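Local coordinates for protein DOA1 (Saccharomyces cerevisiae, PDB 3ODT) that binds ubiquitin through its WD40 beta-propeller domain and probably helps regulate the turnover of F-box proteins, at residues A[54-59]-A[74-79]; A[166-171]-A[176-181]; A[125-128]-A[133-136]; A[149-154]-A[193-198]. All coordinates share one frame; numbering follows the deposited sequence.

Interaction 1. Residues A[54-59]-A[74-79]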
loop_
_atom_site.group_PDB
_atom_site.type_symbol
_atom_site.label_atom_id
_atom_site.label_comp_id
_atom_site.label_asym_id
_atom_site.label_seq_id
_atom_site.Cartn_x
_atom_site.Cartn_y
_atom_site.Cartn_z
ATOM N N VAL A 54 -10.725 6.565 16.573
ATOM C CA VAL A 54 -10.098 5.266 16.678
ATOM C C VAL A 54 -11.176 4.201 16.575
ATOM O O VAL A 54 -12.096 4.158 17.404
ATOM C CB VAL A 54 -9.331 5.084 18.007
ATOM C CG1 VAL A 54 -8.793 3.683 18.120
ATOM C CG2 VAL A 54 -8.199 6.086 18.091
ATOM N N VAL A 55 -11.058 3.335 15.575
ATOM C CA VAL A 55 -12.051 2.284 15.359
ATOM C C VAL A 55 -11.548 0.933 15.831
ATOM O O VAL A 55 -12.327 -0.007 15.950
ATOM C CB VAL A 55 -12.513 2.221 13.887
ATOM C CG1 VAL A 55 -13.274 3.517 13.512
ATOM C CG2 VAL A 55 -11.358 1.980 12.958
ATOM N N TYR A 56 -10.254 0.852 16.143
ATOM C CA TYR A 56 -9.688 -0.360 16.743
ATOM C C TYR A 56 -8.385 -0.029 17.465
ATOM O O TYR A 56 -7.576 0.733 16.970
ATOM C CB TYR A 56 -9.407 -1.443 15.671
ATOM C CG TYR A 56 -8.624 -2.633 16.221
ATOM C CD1 TYR A 56 -9.270 -3.754 16.713
ATOM C CD2 TYR A 56 -7.233 -2.615 16.255
ATOM C CE1 TYR A 56 -8.532 -4.834 17.213
ATOM C CE2 TYR A 56 -6.503 -3.673 16.727
ATOM C CZ TYR A 56 -7.143 -4.777 17.207
ATOM O OH TYR A 56 -6.375 -5.821 17.706
ATOM N N THR A 57 -8.198 -0.626 18.630
ATOM C CA THR A 57 -6.946 -0.544 19.373
ATOM C C THR A 57 -6.511 -1.923 19.803
ATOM O O THR A 57 -7.323 -2.727 20.294
ATOM C CB THR A 57 -7.068 0.275 20.662
ATOM O OG1 THR A 57 -7.658 1.538 20.377
ATOM C CG2 THR A 57 -5.697 0.513 21.240
ATOM N N GLY A 58 -5.204 -2.159 19.660
ATOM C CA GLY A 58 -4.538 -3.347 20.182
ATOM C C GLY A 58 -3.110 -2.993 20.545
ATOM O O GLY A 58 -2.671 -1.851 20.339
ATOM N N GLN A 59 -2.370 -3.933 21.114
ATOM C CA GLN A 59 -0.988 -3.636 21.495
ATOM C C GLN A 59 0.008 -3.815 20.350
ATOM O O GLN A 59 1.036 -3.112 20.287
ATOM C CB GLN A 59 -0.578 -4.454 22.726
ATOM C CG GLN A 59 -1.191 -3.906 24.021
ATOM C CD GLN A 59 -0.998 -2.368 24.168
ATOM O OE1 GLN A 59 0.112 -1.851 24.017
ATOM N NE2 GLN A 59 -2.095 -1.639 24.455
ATOM N N LEU A 74 -12.668 -2.240 7.170
ATOM C CA LEU A 74 -11.250 -1.952 7.173
ATOM C C LEU A 74 -10.505 -3.199 7.640
ATOM O O LEU A 74 -10.749 -3.690 8.750
ATOM C CB LEU A 74 -10.936 -0.793 8.111
ATOM C CG LEU A 74 -11.439 0.560 7.622
ATOM C CD1 LEU A 74 -11.339 1.549 8.738
ATOM C CD2 LEU A 74 -10.687 1.053 6.395
ATOM N N LEU A 75 -9.611 -3.696 6.799
ATOM C CA LEU A 75 -8.803 -4.875 7.125
ATOM C C LEU A 75 -7.391 -4.417 7.484
ATOM O O LEU A 75 -6.837 -3.536 6.831
ATOM C CB LEU A 75 -8.747 -5.858 5.954
ATOM C CG LEU A 75 -10.067 -6.290 5.341
ATOM C CD1 LEU A 75 -9.807 -7.283 4.247
ATOM C CD2 LEU A 75 -10.919 -6.883 6.381
ATOM N N PHE A 76 -6.791 -5.013 8.503
ATOM C CA PHE A 76 -5.520 -4.508 8.983
ATOM C C PHE A 76 -4.709 -5.646 9.612
ATOM O O PHE A 76 -5.258 -6.628 10.133
ATOM C CB PHE A 76 -5.743 -3.358 9.980
ATOM C CG PHE A 76 -6.709 -3.680 11.068
ATOM C CD1 PHE A 76 -8.069 -3.486 10.894
ATOM C CD2 PHE A 76 -6.270 -4.187 12.276
ATOM C CE1 PHE A 76 -8.957 -3.810 11.875
ATOM C CE2 PHE A 76 -7.186 -4.472 13.286
ATOM C CZ PHE A 76 -8.519 -4.276 13.074
ATOM N N GLY A 77 -3.403 -5.515 9.555
ATOM C CA GLY A 77 -2.535 -6.523 10.116
ATOM C C GLY A 77 -1.175 -5.951 10.469
ATOM O O GLY A 77 -0.840 -4.807 10.146
ATOM N N GLY A 78 -0.410 -6.765 11.175
ATOM C CA GLY A 78 0.921 -6.354 11.571
ATOM C C GLY A 78 1.638 -7.436 12.335
ATOM O O GLY A 78 1.544 -8.639 12.000
ATOM N N LYS A 79 2.313 -7.015 13.403
ATOM C CA LYS A 79 3.291 -7.879 14.057
ATOM C C LYS A 79 2.649 -9.096 14.711
ATOM O O LYS A 79 3.315 -10.116 14.889
ATOM C CB LYS A 79 4.137 -7.103 15.076
ATOM C CG LYS A 79 5.354 -6.410 14.441
ATOM C CD LYS A 79 6.378 -7.425 13.835
ATOM C CE LYS A 79 7.339 -7.996 14.866
ATOM N NZ LYS A 79 8.222 -6.920 15.431
#

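Interaction 2. Residues A[166-171]-A[176-181]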
loop_
_atom_site.group_PDB
_atom_site.type_symbol
_atom_site.label_atom_id
_atom_site.label_comp_id
_atom_site.label_asym_id
_atom_site.label_seq_id
_atom_site.Cartn_x
_atom_site.Cartn_y
_atom_site.Cartn_z
ATOM N N THR A 166 13.358 -10.766 -5.878
ATOM C CA THR A 166 12.555 -11.210 -7.012
ATOM C C THR A 166 11.102 -10.784 -6.863
ATOM O O THR A 166 10.617 -10.500 -5.749
ATOM C CB THR A 166 12.571 -12.740 -7.216
ATOM O OG1 THR A 166 11.755 -13.362 -6.207
ATOM C CG2 THR A 166 14.007 -13.324 -7.224
ATOM N N ILE A 167 10.433 -10.759 -8.010
ATOM C CA ILE A 167 8.982 -10.604 -8.146
ATOM C C ILE A 167 8.502 -11.935 -8.718
ATOM O O ILE A 167 9.143 -12.453 -9.627
ATOM C CB ILE A 167 8.633 -9.436 -9.088
ATOM C CG1 ILE A 167 9.117 -8.132 -8.438
ATOM C CG2 ILE A 167 7.147 -9.358 -9.333
ATOM C CD1 ILE A 167 9.763 -7.205 -9.372
ATOM N N LYS A 168 7.415 -12.496 -8.189
ATOM C CA LYS A 168 6.878 -13.737 -8.721
ATOM C C LYS A 168 5.445 -13.544 -9.149
ATOM O O LYS A 168 4.658 -12.923 -8.410
ATOM C CB LYS A 168 6.980 -14.874 -7.704
ATOM C CG LYS A 168 8.409 -15.383 -7.518
ATOM C CD LYS A 168 8.570 -16.362 -6.358
ATOM C CE LYS A 168 10.056 -16.728 -6.147
ATOM N NZ LYS A 168 10.598 -17.542 -7.252
ATOM N N LEU A 169 5.109 -14.089 -10.314
ATOM C CA LEU A 169 3.750 -14.198 -10.803
ATOM C C LEU A 169 3.254 -15.619 -10.555
ATOM O O LEU A 169 3.971 -16.593 -10.812
ATOM C CB LEU A 169 3.732 -13.893 -12.292
ATOM C CG LEU A 169 2.425 -14.134 -13.041
ATOM C CD1 LEU A 169 1.340 -13.175 -12.579
ATOM C CD2 LEU A 169 2.632 -13.995 -14.552
ATOM N N TRP A 170 2.057 -15.734 -9.999
ATOM C CA TRP A 170 1.475 -16.988 -9.537
ATOM C C TRP A 170 0.184 -17.224 -10.267
ATOM O O TRP A 170 -0.508 -16.277 -10.638
ATOM C CB TRP A 170 1.122 -16.851 -8.052
ATOM C CG TRP A 170 2.234 -16.473 -7.164
ATOM C CD1 TRP A 170 2.802 -15.236 -7.048
ATOM C CD2 TRP A 170 2.929 -17.326 -6.249
ATOM N NE1 TRP A 170 3.815 -15.277 -6.123
ATOM C CE2 TRP A 170 3.915 -16.546 -5.618
ATOM C CE3 TRP A 170 2.799 -18.677 -5.887
ATOM C CZ2 TRP A 170 4.756 -17.050 -4.643
ATOM C CZ3 TRP A 170 3.651 -19.180 -4.921
ATOM C CH2 TRP A 170 4.607 -18.360 -4.293
ATOM N N GLN A 171 -0.167 -18.491 -10.453
ATOM C CA GLN A 171 -1.522 -18.848 -10.835
ATOM C C GLN A 171 -1.970 -19.917 -9.861
ATOM O O GLN A 171 -1.282 -20.919 -9.647
ATOM C CB GLN A 171 -1.608 -19.310 -12.271
ATOM C CG GLN A 171 -3.040 -19.611 -12.706
ATOM C CD GLN A 171 -3.213 -19.605 -14.202
ATOM O OE1 GLN A 171 -2.397 -20.169 -14.950
ATOM N NE2 GLN A 171 -4.312 -19.006 -14.659
ATOM N N ILE A 176 4.353 -19.254 -11.647
ATOM C CA ILE A 176 4.449 -19.536 -13.087
ATOM C C ILE A 176 5.531 -18.712 -13.768
ATOM O O ILE A 176 5.997 -19.068 -14.843
ATOM C CB ILE A 176 3.084 -19.361 -13.816
ATOM C CG1 ILE A 176 2.542 -17.927 -13.670
ATOM C CG2 ILE A 176 2.085 -20.383 -13.285
ATOM C CD1 ILE A 176 1.366 -17.628 -14.591
ATOM N N LYS A 177 5.966 -17.651 -13.114
ATOM C CA LYS A 177 7.101 -16.876 -13.609
ATOM C C LYS A 177 7.809 -16.105 -12.498
ATOM O O LYS A 177 7.147 -15.550 -11.610
ATOM C CB LYS A 177 6.622 -15.896 -14.678
ATOM C CG LYS A 177 7.768 -15.197 -15.426
ATOM C CD LYS A 177 7.227 -14.407 -16.621
ATOM C CE LYS A 177 8.338 -13.786 -17.436
ATOM N NZ LYS A 177 9.182 -14.757 -18.199
ATOM N N THR A 178 9.133 -16.079 -12.568
ATOM C CA THR A 178 9.955 -15.291 -11.655
ATOM C C THR A 178 10.699 -14.227 -12.431
ATOM O O THR A 178 11.254 -14.495 -13.501
ATOM C CB THR A 178 10.937 -16.184 -10.874
ATOM O OG1 THR A 178 10.196 -17.109 -10.080
ATOM C CG2 THR A 178 11.783 -15.364 -9.955
ATOM N N PHE A 179 10.638 -13.003 -11.913
ATOM C CA PHE A 179 11.357 -11.858 -12.466
ATOM C C PHE A 179 12.530 -11.546 -11.526
ATOM O O PHE A 179 12.376 -10.881 -10.492
ATOM C CB PHE A 179 10.425 -10.641 -12.577
ATOM C CG PHE A 179 9.145 -10.904 -13.342
ATOM C CD1 PHE A 179 9.054 -10.622 -14.700
ATOM C CD2 PHE A 179 8.022 -11.394 -12.690
ATOM C CE1 PHE A 179 7.896 -10.857 -15.394
ATOM C CE2 PHE A 179 6.866 -11.657 -13.370
ATOM C CZ PHE A 179 6.787 -11.376 -14.724
ATOM N N SER A 180 13.712 -12.033 -11.887
ATOM C CA SER A 180 14.902 -11.909 -11.036
ATOM C C SER A 180 15.833 -10.820 -11.541
ATOM O O SER A 180 16.823 -10.486 -10.876
ATOM C CB SER A 180 15.668 -13.217 -10.975
ATOM O OG SER A 180 16.232 -13.495 -12.241
ATOM N N GLY A 181 15.509 -10.261 -12.701
ATOM C CA GLY A 181 16.350 -9.229 -13.304
ATOM C C GLY A 181 15.862 -7.787 -13.214
ATOM O O GLY A 181 16.372 -6.915 -13.933
#

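Interaction 3. Residues A[125-128]-A[133-136]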
loop_
_atom_site.group_PDB
_atom_site.type_symbol
_atom_site.label_atom_id
_atom_site.label_comp_id
_atom_site.label_asym_id
_atom_site.label_seq_id
_atom_site.Cartn_x
_atom_site.Cartn_y
_atom_site.Cartn_z
ATOM N N THR A 125 5.617 -15.745 2.898
ATOM C CA THR A 125 4.489 -16.088 2.054
ATOM C C THR A 125 3.599 -14.895 1.754
ATOM O O THR A 125 3.670 -13.858 2.420
ATOM C CB THR A 125 3.577 -17.170 2.720
ATOM O OG1 THR A 125 2.762 -16.558 3.737
ATOM C CG2 THR A 125 4.401 -18.302 3.319
ATOM N N ALA A 126 2.775 -15.043 0.723
ATOM C CA ALA A 126 1.584 -14.218 0.556
ATOM C C ALA A 126 0.433 -15.190 0.684
ATOM O O ALA A 126 0.594 -16.402 0.415
ATOM C CB ALA A 126 1.548 -13.543 -0.783
ATOM N N LYS A 127 -0.727 -14.685 1.098
ATOM C CA LYS A 127 -1.884 -15.536 1.246
ATOM C C LYS A 127 -3.044 -14.865 0.555
ATOM O O LYS A 127 -3.203 -13.639 0.596
ATOM C CB LYS A 127 -2.185 -15.823 2.718
ATOM C CG LYS A 127 -1.214 -16.874 3.315
ATOM C CD LYS A 127 -1.354 -17.046 4.827
ATOM C CE LYS A 127 -0.537 -18.239 5.333
ATOM N NZ LYS A 127 0.846 -18.378 4.822
ATOM N N VAL A 128 -3.875 -15.684 -0.070
ATOM C CA VAL A 128 -5.039 -15.201 -0.793
ATOM C C VAL A 128 -6.280 -15.739 -0.098
ATOM O O VAL A 128 -6.411 -16.964 0.155
ATOM C CB VAL A 128 -5.048 -15.716 -2.241
ATOM C CG1 VAL A 128 -6.351 -15.284 -2.978
ATOM C CG2 VAL A 128 -3.815 -15.247 -2.961
ATOM N N SER A 133 -11.697 -16.927 4.411
ATOM C CA SER A 133 -11.082 -18.232 4.397
ATOM C C SER A 133 -9.862 -18.250 3.474
ATOM O O SER A 133 -9.893 -17.690 2.372
ATOM C CB SER A 133 -12.118 -19.268 3.920
ATOM O OG SER A 133 -11.549 -20.555 3.847
ATOM N N LEU A 134 -8.808 -18.927 3.915
ATOM C CA LEU A 134 -7.576 -19.043 3.130
ATOM C C LEU A 134 -7.806 -19.954 1.949
ATOM O O LEU A 134 -8.154 -21.120 2.135
ATOM C CB LEU A 134 -6.441 -19.610 3.983
ATOM C CG LEU A 134 -5.129 -19.753 3.240
ATOM C CD1 LEU A 134 -4.616 -18.405 2.746
ATOM C CD2 LEU A 134 -4.109 -20.370 4.211
ATOM N N VAL A 135 -7.616 -19.422 0.743
ATOM C CA VAL A 135 -7.787 -20.186 -0.475
ATOM C C VAL A 135 -6.454 -20.659 -1.065
ATOM O O VAL A 135 -6.321 -21.823 -1.484
ATOM C CB VAL A 135 -8.536 -19.376 -1.517
ATOM C CG1 VAL A 135 -8.631 -20.164 -2.825
ATOM C CG2 VAL A 135 -9.922 -19.018 -0.999
ATOM N N TYR A 136 -5.481 -19.744 -1.155
ATOM C CA TYR A 136 -4.137 -20.101 -1.610
ATOM C C TYR A 136 -3.066 -19.574 -0.671
ATOM O O TYR A 136 -3.052 -18.386 -0.306
ATOM C CB TYR A 136 -3.857 -19.569 -3.021
ATOM C CG TYR A 136 -4.905 -19.908 -4.054
ATOM C CD1 TYR A 136 -5.120 -21.206 -4.455
ATOM C CD2 TYR A 136 -5.623 -18.915 -4.676
ATOM C CE1 TYR A 136 -6.056 -21.514 -5.406
ATOM C CE2 TYR A 136 -6.563 -19.210 -5.642
ATOM C CZ TYR A 136 -6.774 -20.507 -5.995
ATOM O OH TYR A 136 -7.711 -20.815 -6.938
#

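Interaction 4. Residues A[149-154]-A[193-198]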
loop_
_atom_site.group_PDB
_atom_site.type_symbol
_atom_site.label_atom_id
_atom_site.label_comp_id
_atom_site.label_asym_id
_atom_site.label_seq_id
_atom_site.Cartn_x
_atom_site.Cartn_y
_atom_site.Cartn_z
ATOM N N LYS A 149 -0.177 -8.523 -4.759
ATOM C CA LYS A 149 -1.275 -7.899 -5.496
ATOM C C LYS A 149 -1.994 -8.914 -6.356
ATOM O O LYS A 149 -1.390 -9.881 -6.853
ATOM C CB LYS A 149 -0.744 -6.792 -6.391
ATOM C CG LYS A 149 -0.173 -5.594 -5.667
ATOM C CD LYS A 149 -1.223 -4.837 -4.876
ATOM C CE LYS A 149 -0.840 -3.368 -4.672
ATOM N NZ LYS A 149 0.131 -3.146 -3.585
ATOM N N VAL A 150 -3.277 -8.680 -6.542
ATOM C CA VAL A 150 -4.054 -9.459 -7.468
ATOM C C VAL A 150 -3.793 -8.929 -8.893
ATOM O O VAL A 150 -3.928 -7.736 -9.162
ATOM C CB VAL A 150 -5.560 -9.336 -7.148
ATOM C CG1 VAL A 150 -6.389 -10.033 -8.240
ATOM C CG2 VAL A 150 -5.861 -9.932 -5.779
ATOM N N VAL A 151 -3.413 -9.819 -9.793
ATOM C CA VAL A 151 -3.292 -9.477 -11.209
ATOM C C VAL A 151 -4.650 -9.669 -11.892
ATOM O O VAL A 151 -5.155 -8.778 -12.572
ATOM C CB VAL A 151 -2.221 -10.343 -11.863
ATOM C CG1 VAL A 151 -2.205 -10.123 -13.383
ATOM C CG2 VAL A 151 -0.851 -10.012 -11.259
ATOM N N SER A 152 -5.246 -10.837 -11.687
ATOM C CA SER A 152 -6.548 -11.168 -12.259
ATOM C C SER A 152 -7.329 -12.081 -11.309
ATOM O O SER A 152 -6.913 -13.222 -11.051
ATOM C CB SER A 152 -6.373 -11.871 -13.599
ATOM O OG SER A 152 -7.611 -12.407 -14.024
ATOM N N PHE A 153 -8.463 -11.594 -10.794
ATOM C CA PHE A 153 -9.262 -12.416 -9.881
ATOM C C PHE A 153 -9.834 -13.618 -10.633
ATOM O O PHE A 153 -9.943 -14.703 -10.077
ATOM C CB PHE A 153 -10.378 -11.610 -9.165
ATOM C CG PHE A 153 -11.654 -11.521 -9.940
ATOM C CD1 PHE A 153 -12.657 -12.460 -9.760
ATOM C CD2 PHE A 153 -11.838 -10.517 -10.877
ATOM C CE1 PHE A 153 -13.819 -12.396 -10.480
ATOM C CE2 PHE A 153 -13.018 -10.435 -11.610
ATOM C CZ PHE A 153 -14.008 -11.374 -11.414
ATOM N N SER A 154 -10.154 -13.446 -11.908
ATOM C CA SER A 154 -10.785 -14.526 -12.660
ATOM C C SER A 154 -9.801 -15.612 -13.110
ATOM O O SER A 154 -10.192 -16.758 -13.275
ATOM C CB SER A 154 -11.535 -13.964 -13.864
ATOM O OG SER A 154 -10.638 -13.499 -14.855
ATOM N N VAL A 193 -0.598 -2.461 -13.519
ATOM C CA VAL A 193 -1.165 -1.538 -14.493
ATOM C C VAL A 193 -2.330 -2.211 -15.249
ATOM O O VAL A 193 -3.453 -1.693 -15.321
ATOM C CB VAL A 193 -0.086 -1.073 -15.459
ATOM C CG1 VAL A 193 -0.667 -0.166 -16.555
ATOM C CG2 VAL A 193 1.032 -0.356 -14.720
ATOM N N ASP A 194 -2.065 -3.405 -15.748
ATOM C CA ASP A 194 -3.051 -4.234 -16.418
ATOM C C ASP A 194 -2.485 -5.635 -16.466
ATOM O O ASP A 194 -1.420 -5.915 -15.878
ATOM C CB ASP A 194 -3.377 -3.690 -17.812
ATOM C CG ASP A 194 -2.152 -3.533 -18.700
ATOM O OD1 ASP A 194 -1.187 -4.341 -18.591
ATOM O OD2 ASP A 194 -2.157 -2.581 -19.512
ATOM N N ASP A 195 -3.184 -6.549 -17.147
ATOM C CA ASP A 195 -2.782 -7.962 -17.144
ATOM C C ASP A 195 -1.374 -8.157 -17.696
ATOM O O ASP A 195 -0.750 -9.186 -17.466
ATOM C CB ASP A 195 -3.755 -8.800 -17.974
ATOM C CG ASP A 195 -5.062 -9.053 -17.251
ATOM O OD1 ASP A 195 -5.256 -8.537 -16.139
ATOM O OD2 ASP A 195 -5.911 -9.769 -17.808
ATOM N N GLY A 196 -0.881 -7.170 -18.438
ATOM C CA GLY A 196 0.386 -7.320 -19.135
ATOM C C GLY A 196 1.531 -6.463 -18.630
ATOM O O GLY A 196 2.613 -6.515 -19.188
ATOM N N HIS A 197 1.298 -5.680 -17.584
ATOM C CA HIS A 197 2.311 -4.769 -17.108
ATOM C C HIS A 197 2.158 -4.501 -15.617
ATOM O O HIS A 197 1.044 -4.390 -15.106
ATOM C CB HIS A 197 2.197 -3.429 -17.840
ATOM C CG HIS A 197 2.264 -3.561 -19.320
ATOM N ND1 HIS A 197 1.161 -3.857 -20.081
ATOM C CD2 HIS A 197 3.307 -3.456 -20.176
ATOM C CE1 HIS A 197 1.521 -3.942 -21.352
ATOM N NE2 HIS A 197 2.814 -3.695 -21.435
ATOM N N PHE A 198 3.295 -4.359 -14.929
ATOM C CA PHE A 198 3.322 -3.923 -13.548
ATOM C C PHE A 198 4.433 -2.920 -13.319
ATOM O O PHE A 198 5.348 -2.801 -14.131
ATOM C CB PHE A 198 3.416 -5.138 -12.588
ATOM C CG PHE A 198 4.747 -5.854 -12.595
ATOM C CD1 PHE A 198 5.819 -5.386 -11.830
ATOM C CD2 PHE A 198 4.920 -7.018 -13.330
ATOM C CE1 PHE A 198 7.049 -6.071 -11.824
ATOM C CE2 PHE A 198 6.161 -7.693 -13.341
ATOM C CZ PHE A 198 7.212 -7.237 -12.583
#

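Interaction 1. Residues A[54-59]-A[74-79]
Tyr56 and Phe76 carry this contact between neighbouring blades of the WD40 beta-propeller. Tyr56 lies on strand 50-57, an edge strand of its sheet. Phe76 belongs to strand 73-78 of the next sheet. The tyrosine can be followed outward. Its CB lies 3.9 Å from Phe76 CZ. Tyr56 CG is closer, 3.6 Å from Phe76 CZ. Tyr56 CD1 lies 3.8 Å from Phe76 CZ. On the other side of the ring, Tyr56 CD2 comes to 3.5 Å from Phe76 CE2, and CE2 of the tyrosine keeps near that atom too. Phe76 CE2 thus sits over one face of the tyrosine, offset toward the rim. The planes meet at 46°, so the pair is oblique. Tyr56 CG is anti to the backbone N (chi1 171°), which carries the ring across to the other blade. Beside this pair, Val55 CG2 meets Leu74 CD1 at 4.2 Å. Val55 and Tyr56 form a classic beta bulge opposite Val41, and both point to the neighbouring blade. Val41 and Val86 also pack on Phe76, one from each sheet. The two segments meet through carbon alone, so shape and burial of apolar surface hold the blades together here.

Interaction 2. Residues A[166-171]-A[176-181]
Ile167 and Phe179 form a hydrogen-bonded pair in the antiparallel beta hairpin of strands 167-171 and 174-179, the outer two strands of a WD40 propeller blade. Phe179 N gives a nearly straight bond to Ile167 O (2.8 Å, 174°). The return bond, Ile167 N to Phe179 O, is longer at 3.2 Å. Leu169 N is met by Lys177 O at 2.8 Å. Leu169 O accepts twice, from Ile176 N at 2.8 Å and from Lys177 N at 3.2 Å. Ile176 and Lys177 form a classic beta bulge opposite Leu169. The Ile176 donor lies in the carbonyl plane, while the Lys177 donor is tilted from it. Lys168 and Thr178 run side by side, and Lys168 NZ donates to Thr178 OG1 at 2.9 Å. The lysine chain is extended until a bend at its last torsion (chi4 -69°) turns the ammonium to the hydroxyl. A methionine in place of Lys168 would probably leave Thr178 OG1 without this donor. Trp170 NE1 is satisfied by Thr160 OG1, and Thr166 OG1 pairs with Asp164. Leu169 CG packs against Ile176 CG1, the side chains crossing at a slant. Ile167 O lies at the edge of the Phe179 ring, in its plane, 3.4 Å from CD2.

Interaction 3. Residues A[125-128]-A[133-136]
Val128 and Tyr136 lie side by side and point the same way across an antiparallel hairpin. Val128 CB faces the edge of the tyrosine ring, near its plane, at 4.1 Å from CD2. Over the centre of one ring face sits CG1 of Val135, from the same strand. Lys127 and Leu134 cross obliquely beside the carbonyl of Val128. Leu134 CG is anti to the backbone N (chi1 -180°), and this swings CD1 back to 3.5 Å from Lys127 CB. The Lys127 chain then runs on past that methyl and bends at chi4. Its NZ donates to Thr125 OG1 at 2.9 Å and also bonds Asn137 OD1. A leucine in place of Lys127 would probably leave both oxygens without their ammonium donor. Val128 N bonds Tyr136 O at 2.8 Å. Val128 O is gripped by Val135 N at 2.8 Å and by Tyr136 N at 3.2 Å, a classic beta bulge. The axes of the short segments stand at 114°, with one beta bridge, Val128 to Tyr136. Strands 125-130 and 133-139 are the outer two of a four-stranded propeller blade. Val128 packs inward on Ile118 of strand 116-121 and across to Phe158 of strand 157-162 in the next blade.

Interaction 4. Residues A[149-154]-A[193-198]
With CG beside its backbone N (chi1 -76°), Asp195 leans its carboxylate toward Val151 across the junction between two blades of the WD40 beta-propeller. Asp195 OD1 stops 3.6 Å from Val151 O, with the methyl Val151 CG1 farther off at 4.4 Å. Ser152 CB lies at 4.3 Å from the same carboxylate oxygen. Both near oxygens are acceptors, so the approach is only a marginal contact and not a bond. Each bend has a classic beta bulge. Val151 and Ser152 face Lys157, and Val193 and Asp194 face His197. Asp195 sits in the type I beta turn from Asp194 to His197 that links strands 187-194 and 197-202. Asp194 braces this turn from within. Its OD1 accepts from Gly196 N at 2.8 Å, which makes an Asx turn. That donor comes on the anti side, 30° out of the carboxylate plane. On the first bend, Ser152 OG bonds Glu155 N and takes a weak bond from Ser154 OG. Val151 also packs on Met212, which touches Phe198 as well, so apolar side chains fill in beside the polar turn. His197 ND1 donates to the syn lone pair of Asp194 OD1 at 2.8 Å, with that oxygen in the imidazole plane.

How the interactions relate
The four contacts lie on blades of one WD40 propeller. Along the chain interaction 1 comes first, then interaction 3. Interaction 4 follows and encloses interaction 2. Interactions 2 and 3 are hairpins of the outer two strands in successive blades, with centres about 17 Å apart. Interactions 1 and 4 instead join one blade to the next. They lie on opposite sides of the chain's centre, their own centres about 28 Å apart. Only interactions 2 and 4 touch: Ile167 CD1 meets Phe198 CE1 at 3.8 Å, and the Phe179 and Phe198 rings meet edge-to-face. Hydrogen-bonded hairpins within blades and side-chain packing between them thus build the ring of the ubiquitin-binding domain.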